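Local coordinates for protein blood group a-and b-cleaving endo-beta-galactosidase (Streptococcus pneumoniae, PDB 2YGL) that probably binds carbohydrate through two tandem family 51 carbohydrate-binding modules of an enzyme that cleaves blood group A and B antigens, at residues L182-L195 and D341-N353. Residues are numbered along the deposited sequence; the frame is centred on the assembly and turned at random.
Sequences LNKGINGGVYLSDL and DELVLGGALFMAN
L192 and F350 meet at about a right angle: the methyl CD1 of L192 sits 3.6 Å from the centroid of the F350 ring, only 9° off its normal, a CH-pi contact in which a flat ring offers a broad seat to a branched leucine. L195 CD1 comes instead to the edge of that ring, 3.9 Å from F350 CD2. The side chains of Y191 and L349 lie on the other face of this antiparallel strand pair. L349 holds CG between its backbone N and carbonyl carbon (chi1 64°), and its CD2 becomes the meeting point for L182 CD2 at 3.8 Å, I186 CD1 and Y191 CE1. The side chains of L182 and Y191 cross that of L349 at a slant; that of I186 meets it at about a right angle. Tyrosine suits its place because the ring packs here while its hydroxyl reaches back to the helix: Y191 OH donates to L182 O at 2.7 Å. Bent at chi2 and chi3, M351 lays SD 3.8 Å from G189 CA; glycine suits this place because a side chain would crowd I186 O and press on L349 CD1.

Reciprocal hydrogen bonds, V190 N to F350 O and F350 N to V190 O, join the backbones, with a third from L192 N to A348 O (2.9 Å). A348 O also accepts from a water that S193 N holds. The chain turns a corner at G346 and G347; positive phi favours glycine at G347, where a CB would hit L182 CB. Strand 189-191 pairs with 348-352, the part of strand 343-352 after the corner; strands 242-244 and 262-271 also neighbour 343-352, while L192 and F350 touch strand 327-334 of the facing sheet in this beta-sandwich module.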
ATOM      1  N   LEU A 182      10.290  -2.332 -11.918  1.00 26.21           N
ATOM      2  CA  LEU A 182       9.924  -1.941 -13.278  1.00 25.97           C
ATOM      3  C   LEU A 182      10.537  -2.872 -14.325  1.00 25.98           C
ATOM      4  O   LEU A 182       9.979  -3.040 -15.410  1.00 25.95           O
ATOM      5  CB  LEU A 182      10.285  -0.472 -13.555  1.00 25.83           C
ATOM      6  CG  LEU A 182       9.624   0.602 -12.674  1.00 25.50           C
ATOM      7  CD1 LEU A 182       9.925   2.001 -13.194  1.00 24.83           C
ATOM      8  CD2 LEU A 182       8.113   0.396 -12.548  1.00 24.59           C
ATOM      9  N   ASN A 183      11.671  -3.484 -13.981  1.00 26.01           N
ATOM     10  CA  ASN A 183      12.324  -4.478 -14.839  1.00 26.20           C
ATOM     11  C   ASN A 183      11.646  -5.849 -14.815  1.00 26.44           C
ATOM     12  O   ASN A 183      11.643  -6.561 -15.821  1.00 26.35           O
ATOM     13  CB  ASN A 183      13.806  -4.619 -14.478  1.00 26.15           C
ATOM     14  CG  ASN A 183      14.649  -3.457 -14.983  1.00 26.06           C
ATOM     15  OD1 ASN A 183      15.637  -3.071 -14.354  1.00 25.66           O
ATOM     16  ND2 ASN A 183      14.259  -2.895 -16.119  1.00 25.34           N
ATOM     17  N   LYS A 184      11.085  -6.219 -13.665  1.00 26.73           N
ATOM     18  CA  LYS A 184      10.342  -7.474 -13.539  1.00 27.15           C
ATOM     19  C   LYS A 184       8.937  -7.331 -14.121  1.00 26.98           C
ATOM     20  O   LYS A 184       8.454  -8.224 -14.821  1.00 27.08           O
ATOM     21  CB  LYS A 184      10.260  -7.920 -12.076  1.00 27.38           C
ATOM     22  CG  LYS A 184       9.635  -9.310 -11.889  1.00 28.44           C
ATOM     23  CD  LYS A 184       8.892  -9.436 -10.566  1.00 29.63           C
ATOM     24  CE  LYS A 184       9.832  -9.733  -9.407  1.00 30.74           C
ATOM     25  NZ  LYS A 184       9.078  -9.905  -8.132  1.00 31.11           N
ATOM     26  N   GLY A 185       8.293  -6.202 -13.827  1.00 26.81           N
ATOM     27  CA  GLY A 185       6.921  -5.951 -14.259  1.00 26.54           C
ATOM     28  C   GLY A 185       5.961  -5.817 -13.092  1.00 26.36           C
ATOM     29  O   GLY A 185       6.187  -6.383 -12.024  1.00 26.31           O
ATOM     30  N   ILE A 186       4.894  -5.051 -13.299  1.00 26.25           N
ATOM     31  CA  ILE A 186       3.832  -4.896 -12.307  1.00 26.16           C
ATOM     32  C   ILE A 186       2.521  -5.388 -12.917  1.00 26.05           C
ATOM     33  O   ILE A 186       2.187  -5.030 -14.051  1.00 26.10           O
ATOM     34  CB  ILE A 186       3.668  -3.413 -11.854  1.00 26.23           C
ATOM     35  CG1 ILE A 186       5.008  -2.823 -11.395  1.00 26.20           C
ATOM     36  CG2 ILE A 186       2.610  -3.288 -10.749  1.00 26.36           C
ATOM     37  CD1 ILE A 186       4.983  -1.319 -11.160  1.00 25.72           C
ATOM     38  N   ASN A 187       1.792  -6.217 -12.170  1.00 25.89           N
ATOM     39  CA  ASN A 187       0.449  -6.646 -12.570  1.00 25.78           C
ATOM     40  C   ASN A 187      -0.458  -5.443 -12.795  1.00 25.14           C
ATOM     41  O   ASN A 187      -0.611  -4.600 -11.912  1.00 25.27           O
ATOM     42  CB  ASN A 187      -0.173  -7.567 -11.512  1.00 26.04           C
ATOM     43  CG  ASN A 187       0.434  -8.961 -11.506  1.00 27.46           C
ATOM     44  OD1 ASN A 187       1.217  -9.329 -12.390  1.00 29.23           O
ATOM     45  ND2 ASN A 187       0.068  -9.752 -10.503  1.00 28.77           N
ATOM     46  N   GLY A 188      -1.039  -5.365 -13.988  1.00 24.67           N
ATOM     47  CA  GLY A 188      -1.912  -4.249 -14.355  1.00 23.90           C
ATOM     48  C   GLY A 188      -1.163  -3.074 -14.956  1.00 23.30           C
ATOM     49  O   GLY A 188      -1.772  -2.070 -15.340  1.00 23.30           O
ATOM     50  N   GLY A 189       0.161  -3.194 -15.028  1.00 22.72           N
ATOM     51  CA  GLY A 189       1.002  -2.182 -15.659  1.00 21.83           C
ATOM     52  C   GLY A 189       1.188  -2.474 -17.134  1.00 21.32           C
ATOM     53  O   GLY A 189       1.481  -3.609 -17.517  1.00 21.58           O
ATOM     54  N   VAL A 190       1.000  -1.454 -17.966  1.00 20.52           N
ATOM     55  CA  VAL A 190       1.241  -1.572 -19.398  1.00 19.60           C
ATOM     56  C   VAL A 190       2.364  -0.609 -19.781  1.00 19.21           C
ATOM     57  O   VAL A 190       2.248   0.605 -19.578  1.00 18.90           O
ATOM     58  CB  VAL A 190      -0.042  -1.290 -20.221  1.00 19.71           C
ATOM     59  CG1 VAL A 190       0.268  -1.176 -21.711  1.00 19.58           C
ATOM     60  CG2 VAL A 190      -1.081  -2.382 -19.982  1.00 20.02           C
ATOM     61  N   TYR A 191       3.455  -1.164 -20.313  1.00 18.41           N
ATOM     62  CA  TYR A 191       4.600  -0.368 -20.751  1.00 17.76           C
ATOM     63  C   TYR A 191       4.233   0.510 -21.941  1.00 17.06           C
ATOM     64  O   TYR A 191       3.597   0.050 -22.893  1.00 16.55           O
ATOM     65  CB  TYR A 191       5.786  -1.266 -21.117  1.00 17.90           C
ATOM     66  CG  TYR A 191       6.358  -2.029 -19.952  1.00 18.39           C
ATOM     67  CD1 TYR A 191       7.116  -1.382 -18.979  1.00 19.21           C
ATOM     68  CD2 TYR A 191       6.142  -3.401 -19.820  1.00 19.39           C
ATOM     69  CE1 TYR A 191       7.644  -2.077 -17.902  1.00 20.05           C
ATOM     70  CE2 TYR A 191       6.668  -4.109 -18.746  1.00 19.85           C
ATOM     71  CZ  TYR A 191       7.416  -3.440 -17.792  1.00 20.45           C
ATOM     72  OH  TYR A 191       7.942  -4.124 -16.727  1.00 21.32           O
ATOM     73  N   LEU A 192       4.644   1.774 -21.878  1.00 16.48           N
ATOM     74  CA  LEU A 192       4.367   2.728 -22.954  1.00 16.01           C
ATOM     75  C   LEU A 192       4.945   2.275 -24.294  1.00 15.79           C
ATOM     76  O   LEU A 192       4.302   2.431 -25.335  1.00 15.57           O
ATOM     77  CB  LEU A 192       4.862   4.129 -22.586  1.00 15.80           C
ATOM     78  CG  LEU A 192       3.869   5.034 -21.848  1.00 15.87           C
ATOM     79  CD1 LEU A 192       3.548   4.532 -20.441  1.00 15.43           C
ATOM     80  CD2 LEU A 192       4.408   6.449 -21.785  1.00 15.78           C
ATOM     81  N   SER A 193       6.138   1.684 -24.251  1.00 15.58           N
ATOM     82  CA  SER A 193       6.800   1.155 -25.448  1.00 15.74           C
ATOM     83  C   SER A 193       6.068  -0.032 -26.091  1.00 16.01           C
ATOM     84  O   SER A 193       6.425  -0.464 -27.188  1.00 15.94           O
ATOM     85  CB  SER A 193       8.251   0.777 -25.135  1.00 15.63           C
ATOM     86  OG  SER A 193       8.315  -0.195 -24.105  1.00 15.21           O
ATOM     87  N   ASP A 194       5.051  -0.555 -25.409  1.00 16.34           N
ATOM     88  CA  ASP A 194       4.197  -1.596 -25.980  1.00 16.91           C
ATOM     89  C   ASP A 194       2.936  -1.007 -26.618  1.00 17.04           C
ATOM     90  O   ASP A 194       2.064  -1.745 -27.077  1.00 17.20           O
ATOM     91  CB  ASP A 194       3.826  -2.635 -24.917  1.00 16.92           C
ATOM     92  CG  ASP A 194       4.994  -3.520 -24.526  1.00 17.69           C
ATOM     93  OD1 ASP A 194       5.992  -3.577 -25.281  1.00 18.69           O
ATOM     94  OD2 ASP A 194       4.910  -4.166 -23.460  1.00 18.85           O
ATOM     95  N   LEU A 195       2.859   0.322 -26.658  1.00 17.15           N
ATOM     96  CA  LEU A 195       1.697   1.026 -27.199  1.00 17.44           C
ATOM     97  C   LEU A 195       2.040   1.859 -28.434  1.00 17.47           C
ATOM     98  O   LEU A 195       3.204   2.193 -28.671  1.00 17.34           O
ATOM     99  CB  LEU A 195       1.081   1.930 -26.126  1.00 17.31           C
ATOM    100  CG  LEU A 195       0.636   1.310 -24.796  1.00 17.56           C
ATOM    101  CD1 LEU A 195       0.339   2.412 -23.786  1.00 17.03           C
ATOM    102  CD2 LEU A 195      -0.573   0.407 -24.981  1.00 16.98           C
ATOM    103  N   ASP A 341      21.331  15.666 -24.791  1.00 24.04           N
ATOM    104  CA  ASP A 341      19.877  15.828 -24.869  1.00 23.50           C
ATOM    105  C   ASP A 341      19.149  14.498 -25.102  1.00 22.81           C
ATOM    106  O   ASP A 341      17.966  14.477 -25.447  1.00 22.55           O
ATOM    107  CB  ASP A 341      19.496  16.864 -25.941  1.00 23.60           C
ATOM    108  CG  ASP A 341      20.173  16.613 -27.283  1.00 24.32           C
ATOM    109  OD1 ASP A 341      20.630  15.480 -27.545  1.00 25.27           O
ATOM    110  OD2 ASP A 341      20.244  17.562 -28.090  1.00 25.80           O
ATOM    111  N   GLU A 342      19.868  13.395 -24.893  1.00 22.11           N
ATOM    112  CA  GLU A 342      19.338  12.047 -25.090  1.00 21.35           C
ATOM    113  C   GLU A 342      18.541  11.602 -23.865  1.00 20.66           C
ATOM    114  O   GLU A 342      18.997  10.761 -23.082  1.00 20.87           O
ATOM    115  CB  GLU A 342      20.482  11.062 -25.366  1.00 21.43           C
ATOM    116  CG  GLU A 342      21.247  11.308 -26.666  1.00 21.93           C
ATOM    117  CD  GLU A 342      20.658  10.564 -27.859  1.00 22.33           C
ATOM    118  OE1 GLU A 342      20.240   9.396 -27.701  1.00 22.65           O
ATOM    119  OE2 GLU A 342      20.630  11.145 -28.961  1.00 22.42           O
ATOM    120  N   LEU A 343      17.353  12.176 -23.702  1.00 19.68           N
ATOM    121  CA  LEU A 343      16.492  11.865 -22.566  1.00 18.95           C
ATOM    122  C   LEU A 343      15.842  10.497 -22.756  1.00 18.42           C
ATOM    123  O   LEU A 343      15.308  10.193 -23.821  1.00 18.08           O
ATOM    124  CB  LEU A 343      15.429  12.961 -22.375  1.00 18.74           C
ATOM    125  CG  LEU A 343      14.578  12.970 -21.097  1.00 19.12           C
ATOM    126  CD1 LEU A 343      14.136  14.380 -20.731  1.00 19.08           C
ATOM    127  CD2 LEU A 343      13.360  12.055 -21.219  1.00 19.16           C
ATOM    128  N   VAL A 344      15.904   9.677 -21.713  1.00 18.07           N
ATOM    129  CA  VAL A 344      15.265   8.365 -21.728  1.00 17.75           C
ATOM    130  C   VAL A 344      14.287   8.198 -20.565  1.00 17.67           C
ATOM    131  O   VAL A 344      14.500   8.727 -19.469  1.00 17.50           O
ATOM    132  CB  VAL A 344      16.294   7.193 -21.745  1.00 17.54           C
ATOM    133  CG1 VAL A 344      16.995   7.107 -23.093  1.00 17.83           C
ATOM    134  CG2 VAL A 344      17.308   7.328 -20.619  1.00 17.25           C
ATOM    135  N   LEU A 345      13.209   7.469 -20.825  1.00 17.55           N
ATOM    136  CA  LEU A 345      12.229   7.140 -19.805  1.00 17.57           C
ATOM    137  C   LEU A 345      12.363   5.653 -19.482  1.00 17.64           C
ATOM    138  O   LEU A 345      11.943   4.802 -20.264  1.00 17.63           O
ATOM    139  CB  LEU A 345      10.816   7.488 -20.289  1.00 17.64           C
ATOM    140  CG  LEU A 345      10.580   8.899 -20.856  1.00 17.89           C
ATOM    141  CD1 LEU A 345       9.185   9.021 -21.432  1.00 18.38           C
ATOM    142  CD2 LEU A 345      10.803   9.969 -19.802  1.00 18.28           C
ATOM    143  N   GLY A 346      12.975   5.353 -18.340  1.00 17.64           N
ATOM    144  CA  GLY A 346      13.250   3.977 -17.939  1.00 17.85           C
ATOM    145  C   GLY A 346      12.084   3.305 -17.239  1.00 18.03           C
ATOM    146  O   GLY A 346      11.655   3.743 -16.168  1.00 17.87           O
ATOM    147  N   GLY A 347      11.574   2.241 -17.855  1.00 18.13           N
ATOM    148  CA  GLY A 347      10.495   1.440 -17.274  1.00 18.39           C
ATOM    149  C   GLY A 347       9.113   2.054 -17.406  1.00 18.64           C
ATOM    150  O   GLY A 347       8.179   1.623 -16.727  1.00 18.62           O
ATOM    151  N   ALA A 348       8.983   3.046 -18.291  1.00 18.84           N
ATOM    152  CA  ALA A 348       7.753   3.833 -18.443  1.00 19.14           C
ATOM    153  C   ALA A 348       6.510   2.971 -18.640  1.00 19.47           C
ATOM    154  O   ALA A 348       6.432   2.190 -19.591  1.00 19.41           O
ATOM    155  CB  ALA A 348       7.893   4.830 -19.585  1.00 19.01           C
ATOM    156  N   LEU A 349       5.546   3.121 -17.735  1.00 19.92           N
ATOM    157  CA  LEU A 349       4.314   2.333 -17.780  1.00 20.43           C
ATOM    158  C   LEU A 349       3.071   3.099 -17.305  1.00 20.99           C
ATOM    159  O   LEU A 349       3.177   4.121 -16.619  1.00 20.79           O
ATOM    160  CB  LEU A 349       4.484   1.011 -17.011  1.00 20.36           C
ATOM    161  CG  LEU A 349       4.731   0.993 -15.498  1.00 20.41           C
ATOM    162  CD1 LEU A 349       3.427   1.175 -14.720  1.00 20.92           C
ATOM    163  CD2 LEU A 349       5.393  -0.322 -15.102  1.00 20.19           C
ATOM    164  N   PHE A 350       1.903   2.591 -17.698  1.00 21.70           N
ATOM    165  CA  PHE A 350       0.608   3.100 -17.255  1.00 22.53           C
ATOM    166  C   PHE A 350      -0.075   2.097 -16.327  1.00 23.43           C
ATOM    167  O   PHE A 350       0.082   0.885 -16.491  1.00 23.28           O
ATOM    168  CB  PHE A 350      -0.317   3.341 -18.455  1.00 22.21           C
ATOM    169  CG  PHE A 350      -0.031   4.600 -19.232  1.00 21.58           C
ATOM    170  CD1 PHE A 350       0.259   5.799 -18.585  1.00 20.78           C
ATOM    171  CD2 PHE A 350      -0.104   4.593 -20.623  1.00 20.90           C
ATOM    172  CE1 PHE A 350       0.504   6.962 -19.314  1.00 20.54           C
ATOM    173  CE2 PHE A 350       0.136   5.749 -21.359  1.00 20.42           C
ATOM    174  CZ  PHE A 350       0.439   6.936 -20.705  1.00 20.14           C
ATOM    175  N   MET A 351      -0.838   2.607 -15.361  1.00 24.72           N
ATOM    176  CA  MET A 351      -1.704   1.775 -14.524  1.00 26.02           C
ATOM    177  C   MET A 351      -3.172   2.116 -14.783  1.00 26.85           C
ATOM    178  O   MET A 351      -3.510   3.272 -15.045  1.00 26.71           O
ATOM    179  CB  MET A 351      -1.396   1.971 -13.034  1.00 26.13           C
ATOM    180  CG  MET A 351       0.034   1.641 -12.597  1.00 26.58           C
ATOM    181  SD  MET A 351       0.422  -0.123 -12.559  1.00 27.47           S
ATOM    182  CE  MET A 351      -0.723  -0.717 -11.309  1.00 27.36           C
ATOM    183  N   ALA A 352      -4.037   1.106 -14.712  1.00 28.02           N
ATOM    184  CA  ALA A 352      -5.483   1.309 -14.807  1.00 29.26           C
ATOM    185  C   ALA A 352      -6.183   0.819 -13.540  1.00 30.07           C
ATOM    186  O   ALA A 352      -6.192  -0.378 -13.242  1.00 30.43           O
ATOM    187  CB  ALA A 352      -6.053   0.619 -16.044  1.00 29.03           C
ATOM    188  N   ASN A 353      -6.763   1.756 -12.798  1.00 31.20           N
ATOM    189  CA  ASN A 353      -7.405   1.460 -11.521  1.00 31.97           C
ATOM    190  C   ASN A 353      -8.894   1.789 -11.553  1.00 32.19           C
ATOM    191  O   ASN A 353      -9.701   1.126 -10.900  1.00 32.66           O
ATOM    192  CB  ASN A 353      -6.706   2.234 -10.398  1.00 32.17           C
ATOM    193  CG  ASN A 353      -7.272   1.926  -9.025  1.00 33.24           C
ATOM    194  OD1 ASN A 353      -7.773   2.818  -8.335  1.00 34.81           O
ATOM    195  ND2 ASN A 353      -7.196   0.663  -8.619  1.00 33.91           N
TER
HETATM  196  O   HOH W   1       7.948   1.834 -21.803  1.00 13.72           O